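Local coordinates for dihydrofolate reductase (Schistosoma mansoni, PDB 3VCO), which catalyses the NADPH-dependent reduction of dihydrofolate to tetrahydrofolate, a key step of folate metabolism that supports the synthesis of thymidylate, glycine and purines, at residues V26-E31 with T153-E158; W43-D48 with F191-C196; T54-A59 with K85-I90; N65-G70 with F129-Y134. One frame throughout, in Å; residues are numbered along the deposited sequence.

Contact 1: residues V26-E31 with T153-E158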
# COMPACT_ATOMS: atom_id res chain seq x y z
N VAL A 26 2.51 0.09 -1.51
CA VAL A 26 1.53 0.21 -2.60
C VAL A 26 1.09 1.68 -2.67
O VAL A 26 0.66 2.24 -1.68
CB VAL A 26 0.28 -0.67 -2.33
CG1 VAL A 26 -0.71 -0.63 -3.54
CG2 VAL A 26 0.73 -2.09 -2.04
N VAL A 27 1.19 2.27 -3.85
CA VAL A 27 0.93 3.70 -3.99
C VAL A 27 0.53 4.01 -5.44
O VAL A 27 0.95 3.29 -6.38
CB VAL A 27 2.22 4.47 -3.63
CG1 VAL A 27 3.35 4.08 -4.58
CG2 VAL A 27 2.00 5.99 -3.60
N ALA A 28 -0.28 5.06 -5.61
CA ALA A 28 -0.61 5.60 -6.93
C ALA A 28 0.09 6.93 -7.03
O ALA A 28 0.05 7.74 -6.11
CB ALA A 28 -2.15 5.80 -7.09
N VAL A 29 0.78 7.18 -8.15
CA VAL A 29 1.52 8.43 -8.28
C VAL A 29 1.26 9.12 -9.63
O VAL A 29 1.06 8.45 -10.63
CB VAL A 29 3.04 8.25 -8.06
CG1 VAL A 29 3.30 7.66 -6.69
CG2 VAL A 29 3.69 7.38 -9.19
N SER A 30 1.21 10.44 -9.62
CA SER A 30 1.15 11.21 -10.85
C SER A 30 2.53 11.34 -11.54
O SER A 30 3.55 10.82 -11.06
CB SER A 30 0.62 12.62 -10.55
OG SER A 30 1.49 13.28 -9.65
N GLU A 31 2.55 12.05 -12.66
CA GLU A 31 3.76 12.29 -13.45
C GLU A 31 5.01 12.70 -12.68
O GLU A 31 6.12 12.32 -13.05
CB GLU A 31 3.48 13.29 -14.56
CG GLU A 31 2.95 14.66 -14.11
CD GLU A 31 1.44 14.72 -13.94
OE1 GLU A 31 0.76 13.64 -13.87
OE2 GLU A 31 0.95 15.86 -13.81
N THR A 153 0.91 2.39 -9.19
CA THR A 153 0.06 2.81 -10.28
C THR A 153 0.49 4.19 -10.71
O THR A 153 0.33 5.15 -9.97
CB THR A 153 -1.39 2.84 -9.81
OG1 THR A 153 -1.65 1.54 -9.25
CG2 THR A 153 -2.33 3.13 -10.97
N HIS A 154 1.01 4.29 -11.91
CA HIS A 154 1.33 5.59 -12.53
C HIS A 154 0.11 6.18 -13.20
O HIS A 154 -0.55 5.52 -13.97
CB HIS A 154 2.41 5.41 -13.59
CG HIS A 154 3.74 4.96 -13.04
ND1 HIS A 154 4.67 5.84 -12.51
CD2 HIS A 154 4.30 3.74 -12.98
CE1 HIS A 154 5.73 5.16 -12.12
NE2 HIS A 154 5.53 3.88 -12.37
N ILE A 155 -0.16 7.45 -12.94
CA ILE A 155 -1.36 8.07 -13.47
C ILE A 155 -0.99 9.35 -14.19
O ILE A 155 -0.04 10.01 -13.79
CB ILE A 155 -2.28 8.41 -12.30
CG1 ILE A 155 -2.75 7.12 -11.63
CG2 ILE A 155 -3.46 9.24 -12.78
CD1 ILE A 155 -3.55 7.35 -10.33
N LEU A 156 -1.68 9.66 -15.28
CA LEU A 156 -1.58 10.96 -15.90
C LEU A 156 -2.76 11.75 -15.38
O LEU A 156 -3.92 11.49 -15.71
CB LEU A 156 -1.56 10.87 -17.42
CG LEU A 156 -0.18 10.72 -18.03
CD1 LEU A 156 -0.26 10.97 -19.51
CD2 LEU A 156 0.83 11.66 -17.38
N SER A 157 -2.42 12.71 -14.52
CA SER A 157 -3.39 13.39 -13.69
C SER A 157 -4.07 14.52 -14.44
O SER A 157 -3.43 15.48 -14.85
CB SER A 157 -2.67 13.95 -12.46
OG SER A 157 -2.46 12.93 -11.49
N GLU A 158 -5.38 14.40 -14.64
CA GLU A 158 -6.11 15.51 -15.24
C GLU A 158 -6.21 16.67 -14.23
O GLU A 158 -6.51 17.80 -14.61
CB GLU A 158 -7.49 15.05 -15.73
O HOH W 1 -0.94 0.91 -6.82
O HOH W 2 4.24 8.52 -12.60
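With CG1 anti to its carbonyl carbon (chi1 -65°) and the chain then extended, Ile155 carries CD1 along the sheet to Ala28 CB, 3.9 Å away; His154, with a like first torsion, lies alongside Val29 on the other face, ND1 3.8 Å from Val29 CG2. These contacts straddle a pair of parallel strands in the central sheet of the dihydrofolate reductase fold. Three backbone bonds join them: Thr153 N gives to Val27 O, Val29 N to Thr153 O at 2.8 Å, and Ile155 N to Val29 O. The alternation illustrates how a parallel pair serves two surfaces at once. On the face of Ala28, which is inferred by similarity to bind NADP, Thr153 OG1 bonds to Asp48, a substrate-site residue by similarity, and accepts a hydrogen bond from a water that also donates to Val27 O. On the face of Val29, a second water joins His154 ND1 to Ser30 O, while His154 NE2 is held by Tyr198. Beyond the regular strands the grip slackens. Ser157 N makes only a weak bond to Glu31 OE1, at 3.4 Å, and Ser157 OG rests 3.2 Å from Ser30 CB.

Contact 2: residues W43-D48 with F191-C196; sequences WKIKKD and FTFKFC
Ile45 meets two phenylalanines with two different branches. Its CD1 lies over one face of the Phe191 ring, 4.1 Å from the centroid and 19° off the normal, a CH-pi contact displaced toward the rim. CG2, anti to the backbone N, reaches Phe193 CE1 at 3.6 Å, the two side chains sliding past each other in opposite directions. Phe193 is also met at its edge, where Lys47 CB lies near the ring plane, 3.6 Å from CZ. Deeper still, Asp48 OD1 approaches the rim of Phe195, 3.3 Å from CE1, with carboxylate and ring almost coplanar at 12°. Here the carboxylate oxygen meets the C-H edge of the ring and not its face; the same oxygen is hydrogen-bonded to Thr153, and the Phe195 ring stacks on Phe51.

The example shows how a helix is seated on a sheet in the dihydrofolate reductase fold. Ile45 is the N-cap of helix 46-57, and alternate residues of strand 191-200 turn their rings toward Ile45 and the start of the helix. Asp48 belongs, by similarity, to the substrate site, so the packing probably borders the folate pocket.

Toward solvent the fit is looser. Lys44 runs extended beyond CG and crosses Phe191 at about a right angle, its CE 3.7 Å from ring atom CE2. Lys47 bends at chi2 (65°), which leads its amino end away from the strand to a cation-pi contact with Phe186, while its backbone N is bonded to Glu188 OE1.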
# COMPACT_ATOMS: atom_id res chain seq x y z
N TRP A 43 -9.40 4.67 -4.48
CA TRP A 43 -10.50 3.72 -4.34
C TRP A 43 -11.52 3.80 -5.49
O TRP A 43 -12.15 2.79 -5.85
CB TRP A 43 -11.20 3.92 -2.96
CG TRP A 43 -10.19 4.35 -1.91
CD1 TRP A 43 -10.18 5.53 -1.21
CD2 TRP A 43 -9.03 3.62 -1.48
NE1 TRP A 43 -9.08 5.58 -0.37
CE2 TRP A 43 -8.36 4.42 -0.52
CE3 TRP A 43 -8.47 2.39 -1.83
CZ2 TRP A 43 -7.18 4.01 0.11
CZ3 TRP A 43 -7.29 1.98 -1.21
CH2 TRP A 43 -6.65 2.80 -0.25
N LYS A 44 -11.68 4.98 -6.08
CA LYS A 44 -12.69 5.16 -7.10
C LYS A 44 -12.33 4.62 -8.49
O LYS A 44 -13.23 4.39 -9.32
CB LYS A 44 -13.12 6.64 -7.19
CG LYS A 44 -12.09 7.57 -7.83
CD LYS A 44 -12.72 8.93 -8.02
CE LYS A 44 -11.84 9.88 -8.81
NZ LYS A 44 -12.45 11.26 -8.86
N ILE A 45 -11.05 4.42 -8.76
CA ILE A 45 -10.67 3.82 -10.04
C ILE A 45 -10.80 2.29 -9.96
O ILE A 45 -10.04 1.63 -9.27
CB ILE A 45 -9.27 4.25 -10.46
CG1 ILE A 45 -9.18 5.77 -10.40
CG2 ILE A 45 -9.00 3.81 -11.87
CD1 ILE A 45 -7.76 6.30 -10.52
N LYS A 46 -11.79 1.73 -10.66
CA LYS A 46 -12.18 0.33 -10.49
C LYS A 46 -11.05 -0.61 -10.85
O LYS A 46 -10.80 -1.58 -10.16
CB LYS A 46 -13.46 0.02 -11.32
N LYS A 47 -10.36 -0.29 -11.93
CA LYS A 47 -9.25 -1.09 -12.40
C LYS A 47 -8.10 -1.06 -11.37
O LYS A 47 -7.39 -2.05 -11.16
CB LYS A 47 -8.78 -0.55 -13.75
CG LYS A 47 -7.78 -1.41 -14.48
CD LYS A 47 -8.39 -2.74 -14.88
CE LYS A 47 -7.52 -3.41 -15.93
NZ LYS A 47 -7.82 -4.85 -16.15
N ASP A 48 -7.91 0.08 -10.73
CA ASP A 48 -6.85 0.16 -9.73
C ASP A 48 -7.20 -0.67 -8.49
O ASP A 48 -6.32 -1.25 -7.87
CB ASP A 48 -6.59 1.60 -9.30
CG ASP A 48 -5.29 1.72 -8.51
OD1 ASP A 48 -4.26 1.25 -9.04
OD2 ASP A 48 -5.30 2.22 -7.37
N PHE A 191 -8.87 9.40 -16.10
CA PHE A 191 -7.56 8.86 -15.72
C PHE A 191 -6.98 7.89 -16.73
O PHE A 191 -7.65 6.98 -17.23
CB PHE A 191 -7.63 8.17 -14.35
CG PHE A 191 -7.96 9.11 -13.23
CD1 PHE A 191 -6.96 9.87 -12.65
CD2 PHE A 191 -9.27 9.27 -12.80
CE1 PHE A 191 -7.26 10.76 -11.64
CE2 PHE A 191 -9.58 10.15 -11.79
CZ PHE A 191 -8.57 10.91 -11.21
N THR A 192 -5.70 8.08 -17.00
CA THR A 192 -4.96 7.13 -17.79
C THR A 192 -3.84 6.63 -16.88
O THR A 192 -3.22 7.42 -16.19
CB THR A 192 -4.36 7.79 -19.06
OG1 THR A 192 -5.40 8.28 -19.91
CG2 THR A 192 -3.55 6.80 -19.81
N PHE A 193 -3.60 5.32 -16.85
CA PHE A 193 -2.70 4.76 -15.86
C PHE A 193 -2.09 3.44 -16.31
O PHE A 193 -2.51 2.82 -17.29
CB PHE A 193 -3.38 4.60 -14.47
CG PHE A 193 -4.70 3.86 -14.52
CD1 PHE A 193 -5.88 4.54 -14.80
CD2 PHE A 193 -4.75 2.49 -14.32
CE1 PHE A 193 -7.08 3.87 -14.89
CE2 PHE A 193 -5.96 1.80 -14.39
CZ PHE A 193 -7.12 2.50 -14.67
N LYS A 194 -1.05 3.03 -15.62
CA LYS A 194 -0.44 1.75 -15.91
C LYS A 194 0.16 1.27 -14.62
O LYS A 194 0.40 2.07 -13.70
CB LYS A 194 0.60 1.87 -17.00
CG LYS A 194 1.92 2.45 -16.54
CD LYS A 194 2.90 2.63 -17.68
CE LYS A 194 3.52 1.32 -18.14
NZ LYS A 194 4.72 1.59 -19.00
N PHE A 195 0.38 -0.03 -14.55
CA PHE A 195 0.83 -0.68 -13.31
C PHE A 195 2.27 -1.13 -13.47
O PHE A 195 2.62 -1.76 -14.44
CB PHE A 195 -0.04 -1.90 -12.99
CG PHE A 195 -1.52 -1.57 -12.87
CD1 PHE A 195 -1.99 -0.74 -11.85
CD2 PHE A 195 -2.44 -2.08 -13.77
CE1 PHE A 195 -3.35 -0.41 -11.74
CE2 PHE A 195 -3.79 -1.75 -13.66
CZ PHE A 195 -4.23 -0.90 -12.66
N CYS A 196 3.09 -0.82 -12.48
CA CYS A 196 4.52 -1.16 -12.55
C CYS A 196 4.94 -1.61 -11.15
O CYS A 196 4.42 -1.15 -10.14
CB CYS A 196 5.34 0.06 -12.96
SG CYS A 196 5.21 0.53 -14.69

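Contact 3: residues T54-A59 with K85-I90; sequences TVTTKA and KDRINI
The last turn of helix 46-57 comes closest to the approach to strand 88-92 where Thr57 CA and Arg87 CA stand 6.3 Å apart, just before Lys58 leaves helical backbone angles. Beside this approach the Arg87 guanidinium is held from several directions. NH1 donates to Thr56 OG1 at 2.9 Å, the oxygen lying 25° out of the guanidinium plane. Thr56 OG1 sits between its backbone N and carbonyl carbon (chi1 63°), where it also bonds to Phe52 O, so the hydroxyl links the helix backbone to the arginine. Over one face comes Thr57 OG1, 3.1 Å above the plane and centred on it, though its angles to the nitrogens are too poor for a bond. In the guanidinium plane, NE and NH2 both donate to Lys85 O, side-on, at 2.9 and 3.0 Å, which would fix the group's rotation. A water donates to both Thr57 O and Asp86 O, closing the gap between the backbones.

Arg87 is a substrate-binding residue by similarity; in dihydrofolate reductases the equivalent arginine receives the glutamate carboxylate of folate. The case is consistent with a second shell, the Thr56 hydroxyl and the Lys85 carbonyl, orienting a probable substrate-binding arginine. Lys53 NZ lies close to NH2, consistent with a pocket made for an anion. Arg87 packs on Phe52 of helix 46-57 and Val67 of strand 64-70, while Thr56 also touches Phe129 of strand 125-130.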
# COMPACT_ATOMS: atom_id res chain seq x y z
N THR A 54 -6.00 -7.74 -5.66
CA THR A 54 -5.09 -8.82 -6.04
C THR A 54 -3.72 -8.77 -5.34
O THR A 54 -3.33 -9.73 -4.68
CB THR A 54 -4.87 -8.84 -7.56
OG1 THR A 54 -6.13 -9.06 -8.21
CG2 THR A 54 -3.92 -9.96 -7.95
N VAL A 55 -3.02 -7.65 -5.48
CA VAL A 55 -1.68 -7.47 -4.91
C VAL A 55 -1.74 -7.72 -3.42
O VAL A 55 -0.94 -8.49 -2.89
CB VAL A 55 -1.10 -6.05 -5.24
CG1 VAL A 55 0.08 -5.68 -4.37
CG2 VAL A 55 -0.70 -5.96 -6.70
N THR A 56 -2.70 -7.11 -2.73
CA THR A 56 -2.70 -7.18 -1.27
C THR A 56 -3.34 -8.40 -0.68
O THR A 56 -3.12 -8.70 0.47
CB THR A 56 -3.35 -5.93 -0.62
OG1 THR A 56 -4.72 -5.87 -1.00
CG2 THR A 56 -2.54 -4.60 -1.05
N THR A 57 -4.16 -9.11 -1.45
CA THR A 57 -4.88 -10.22 -0.85
C THR A 57 -4.20 -11.55 -1.11
O THR A 57 -4.22 -12.45 -0.25
CB THR A 57 -6.34 -10.26 -1.32
OG1 THR A 57 -6.98 -9.05 -0.91
CG2 THR A 57 -7.08 -11.45 -0.74
N LYS A 58 -3.60 -11.67 -2.28
CA LYS A 58 -2.96 -12.93 -2.65
C LYS A 58 -1.88 -13.37 -1.66
O LYS A 58 -0.89 -12.68 -1.46
CB LYS A 58 -2.33 -12.86 -4.03
CG LYS A 58 -1.82 -14.23 -4.50
CD LYS A 58 -2.95 -15.27 -4.43
CE LYS A 58 -2.47 -16.69 -4.78
NZ LYS A 58 -1.88 -16.82 -6.15
N ALA A 59 -2.06 -14.55 -1.07
CA ALA A 59 -1.09 -15.01 -0.08
C ALA A 59 -0.97 -16.52 -0.23
O ALA A 59 -1.85 -17.18 -0.81
CB ALA A 59 -1.55 -14.64 1.29
N LYS A 85 -11.21 -7.13 3.54
CA LYS A 85 -11.40 -8.55 3.84
C LYS A 85 -10.17 -9.41 3.55
O LYS A 85 -9.44 -9.16 2.60
CB LYS A 85 -12.64 -9.11 3.11
CG LYS A 85 -12.82 -8.59 1.70
CD LYS A 85 -14.18 -9.02 1.09
CE LYS A 85 -14.44 -8.33 -0.26
NZ LYS A 85 -15.76 -8.69 -0.86
N ASP A 86 -9.96 -10.44 4.37
CA ASP A 86 -8.92 -11.44 4.10
C ASP A 86 -7.49 -10.93 4.25
O ASP A 86 -6.54 -11.56 3.78
CB ASP A 86 -9.12 -12.09 2.72
CG ASP A 86 -10.38 -12.96 2.67
OD1 ASP A 86 -10.65 -13.68 3.66
OD2 ASP A 86 -11.12 -12.92 1.66
N ARG A 87 -7.37 -9.78 4.93
CA ARG A 87 -6.08 -9.19 5.25
C ARG A 87 -6.12 -8.76 6.68
O ARG A 87 -7.18 -8.43 7.22
CB ARG A 87 -5.81 -7.95 4.34
CG ARG A 87 -5.53 -8.35 2.91
CD ARG A 87 -5.95 -7.26 1.96
NE ARG A 87 -7.38 -7.36 1.74
CZ ARG A 87 -8.07 -6.64 0.87
NH1 ARG A 87 -7.45 -5.76 0.08
NH2 ARG A 87 -9.38 -6.84 0.77
N ILE A 88 -4.96 -8.78 7.32
CA ILE A 88 -4.85 -8.24 8.66
C ILE A 88 -4.73 -6.74 8.46
O ILE A 88 -3.79 -6.27 7.82
CB ILE A 88 -3.56 -8.77 9.33
CG1 ILE A 88 -3.63 -10.30 9.48
CG2 ILE A 88 -3.29 -8.05 10.68
CD1 ILE A 88 -2.29 -10.94 9.62
N ASN A 89 -5.70 -5.99 8.97
CA ASN A 89 -5.70 -4.52 8.88
C ASN A 89 -5.02 -3.90 10.10
O ASN A 89 -5.42 -4.17 11.25
CB ASN A 89 -7.13 -3.98 8.85
CG ASN A 89 -7.88 -4.31 7.58
OD1 ASN A 89 -8.52 -3.44 6.99
ND2 ASN A 89 -7.78 -5.56 7.12
N ILE A 90 -4.05 -3.02 9.86
CA ILE A 90 -3.38 -2.37 10.97
C ILE A 90 -3.30 -0.88 10.67
O ILE A 90 -2.81 -0.49 9.62
CB ILE A 90 -1.93 -2.89 11.15
CG1 ILE A 90 -1.93 -4.38 11.45
CG2 ILE A 90 -1.22 -2.16 12.33
CD1 ILE A 90 -0.54 -4.95 11.55
O HOH W 3 -4.36 -12.01 2.51

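Contact 4: residues N65-G70 with F129-Y134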
# COMPACT_ATOMS: atom_id res chain seq x y z
N ASN A 65 -2.04 -11.71 4.13
CA ASN A 65 -1.16 -10.55 4.11
C ASN A 65 -1.63 -9.48 5.11
O ASN A 65 -2.78 -9.50 5.52
CB ASN A 65 -1.06 -9.97 2.70
CG ASN A 65 -0.49 -10.95 1.74
OD1 ASN A 65 0.44 -11.69 2.10
ND2 ASN A 65 -1.05 -11.00 0.52
N ALA A 66 -0.72 -8.61 5.55
CA ALA A 66 -1.07 -7.45 6.38
C ALA A 66 -1.07 -6.19 5.52
O ALA A 66 -0.23 -6.05 4.62
CB ALA A 66 -0.08 -7.29 7.56
N VAL A 67 -2.06 -5.33 5.71
CA VAL A 67 -2.03 -4.00 5.09
C VAL A 67 -1.94 -2.99 6.23
O VAL A 67 -2.76 -3.02 7.15
CB VAL A 67 -3.26 -3.69 4.24
CG1 VAL A 67 -3.23 -4.56 2.94
CG2 VAL A 67 -4.57 -3.97 5.04
N VAL A 68 -0.89 -2.18 6.18
CA VAL A 68 -0.58 -1.25 7.22
C VAL A 68 -0.77 0.14 6.64
O VAL A 68 -0.35 0.40 5.51
CB VAL A 68 0.87 -1.46 7.74
CG1 VAL A 68 1.14 -0.52 8.93
CG2 VAL A 68 1.12 -2.97 8.13
N MET A 69 -1.43 1.03 7.39
CA MET A 69 -1.78 2.34 6.85
C MET A 69 -1.95 3.34 7.99
O MET A 69 -2.19 2.93 9.12
CB MET A 69 -3.10 2.24 6.07
CG MET A 69 -4.29 2.02 7.01
SD MET A 69 -5.79 1.48 6.18
CE MET A 69 -5.55 -0.26 6.53
N GLY A 70 -1.84 4.65 7.68
CA GLY A 70 -2.17 5.72 8.63
C GLY A 70 -3.67 5.88 8.77
O GLY A 70 -4.45 5.30 7.99
N PHE A 129 2.12 -5.13 3.43
CA PHE A 129 1.98 -4.01 2.48
C PHE A 129 1.74 -2.74 3.28
O PHE A 129 0.90 -2.74 4.17
CB PHE A 129 0.83 -4.28 1.50
CG PHE A 129 1.06 -5.52 0.63
CD1 PHE A 129 1.58 -5.40 -0.64
CD2 PHE A 129 0.86 -6.80 1.16
CE1 PHE A 129 1.86 -6.52 -1.39
CE2 PHE A 129 1.12 -7.94 0.41
CZ PHE A 129 1.65 -7.82 -0.87
N ILE A 130 2.48 -1.67 2.95
CA ILE A 130 2.24 -0.35 3.48
C ILE A 130 1.44 0.42 2.40
O ILE A 130 1.95 0.66 1.30
CB ILE A 130 3.56 0.39 3.70
CG1 ILE A 130 4.47 -0.40 4.65
CG2 ILE A 130 3.33 1.83 4.20
CD1 ILE A 130 3.91 -0.59 6.02
N ILE A 131 0.21 0.82 2.72
CA ILE A 131 -0.68 1.33 1.69
C ILE A 131 -0.88 2.82 1.80
O ILE A 131 -1.72 3.43 1.14
CB ILE A 131 -2.01 0.58 1.65
CG1 ILE A 131 -2.81 0.85 2.91
CG2 ILE A 131 -1.71 -0.96 1.46
CD1 ILE A 131 -4.22 0.38 2.81
N GLY A 132 -0.09 3.42 2.66
CA GLY A 132 -0.15 4.85 2.66
C GLY A 132 -0.29 5.44 3.99
O GLY A 132 -0.48 4.75 5.00
N GLY A 133 -0.34 6.77 3.90
CA GLY A 133 0.39 7.64 4.75
C GLY A 133 1.66 8.03 4.02
O GLY A 133 2.53 7.21 3.78
N TYR A 134 1.78 9.30 3.65
CA TYR A 134 3.10 9.84 3.35
C TYR A 134 4.11 9.48 4.46
O TYR A 134 5.18 9.03 4.16
CB TYR A 134 3.07 11.38 3.17
CG TYR A 134 4.48 11.94 3.12
CD1 TYR A 134 5.10 12.46 4.26
CD2 TYR A 134 5.21 11.90 1.93
CE1 TYR A 134 6.40 12.96 4.22
CE2 TYR A 134 6.52 12.40 1.88
CZ TYR A 134 7.11 12.93 3.03
OH TYR A 134 8.40 13.41 3.01
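Phe129 O accepts the backbone N-H of Val68 at 2.7 Å, nearly along the C=O axis, and the CA-H of Val67 comes to the same oxygen. Phe129 N gives to Ala66 O and Ile131 N to Val68 O, so Val67 pairs with Phe129 and Val68 with Ile130 in parallel register. Beyond that the register slips by one residue: Gly70 N bonds to Gly132 O at 3.0 Å, passing over Ile131. The backbone angles of Gly132 would jam a side chain against the preceding carbonyl, and Gly133 has positive phi, which calls for glycine at 132 and favours it at 133.

Side chains follow the two faces of the sheet. Ile130, bent at chi2 (-62°), lays CD1 beside Val68 CB at 3.6 Å. On the other face Ile131 puts CG1 tightly against Met69 CB, 3.5 Å away, while its CG2 meets Val67 CG1 at 4.2 Å. Asn65 touches the Phe129 ring at its edge, CG 3.7 Å from CE2, with amide and ring planes 61° apart; its ND2 is held by Thr56 O and Lys58 O.

Gly70 and Gly133, at the ends of neighbouring parallel segments, are each the N-cap of a following helix. Gly132, Gly133 and Tyr134 bind NADP by similarity, and a sulfate ion, probably from the crystallisation liquor, lies beside Gly70. Helix 109-116 covers Val68 and Ile130, helix 46-57 covers Phe129 and Ile131, and strand 88-92 continues the sheet beyond strand 64-70.

How the contacts relate
From the N terminus, contact 1 starts on strand 23-29 and closes a loop of 121 residues at strand 148-156. Contact 2 starts within that loop, at the head of helix 46-57, and closes near the C terminus on strand 191-200, so the two cross; strands 148-156 and 191-200 are sheet neighbours. Contacts 3 and 4 fall wholly within both loops and cross each other: contact 3 joins the tail of helix 46-57 to the residues leading into strand 88-92, contact 4 strand 64-70 to 125-130. Backbone bonds from Val67 to Ile88 and from Val26 to Ile130 link contact 4 to contacts 3 and 1. Contacts 2 and 3, centres about 18 Å apart, use opposite ends of helix 46-57.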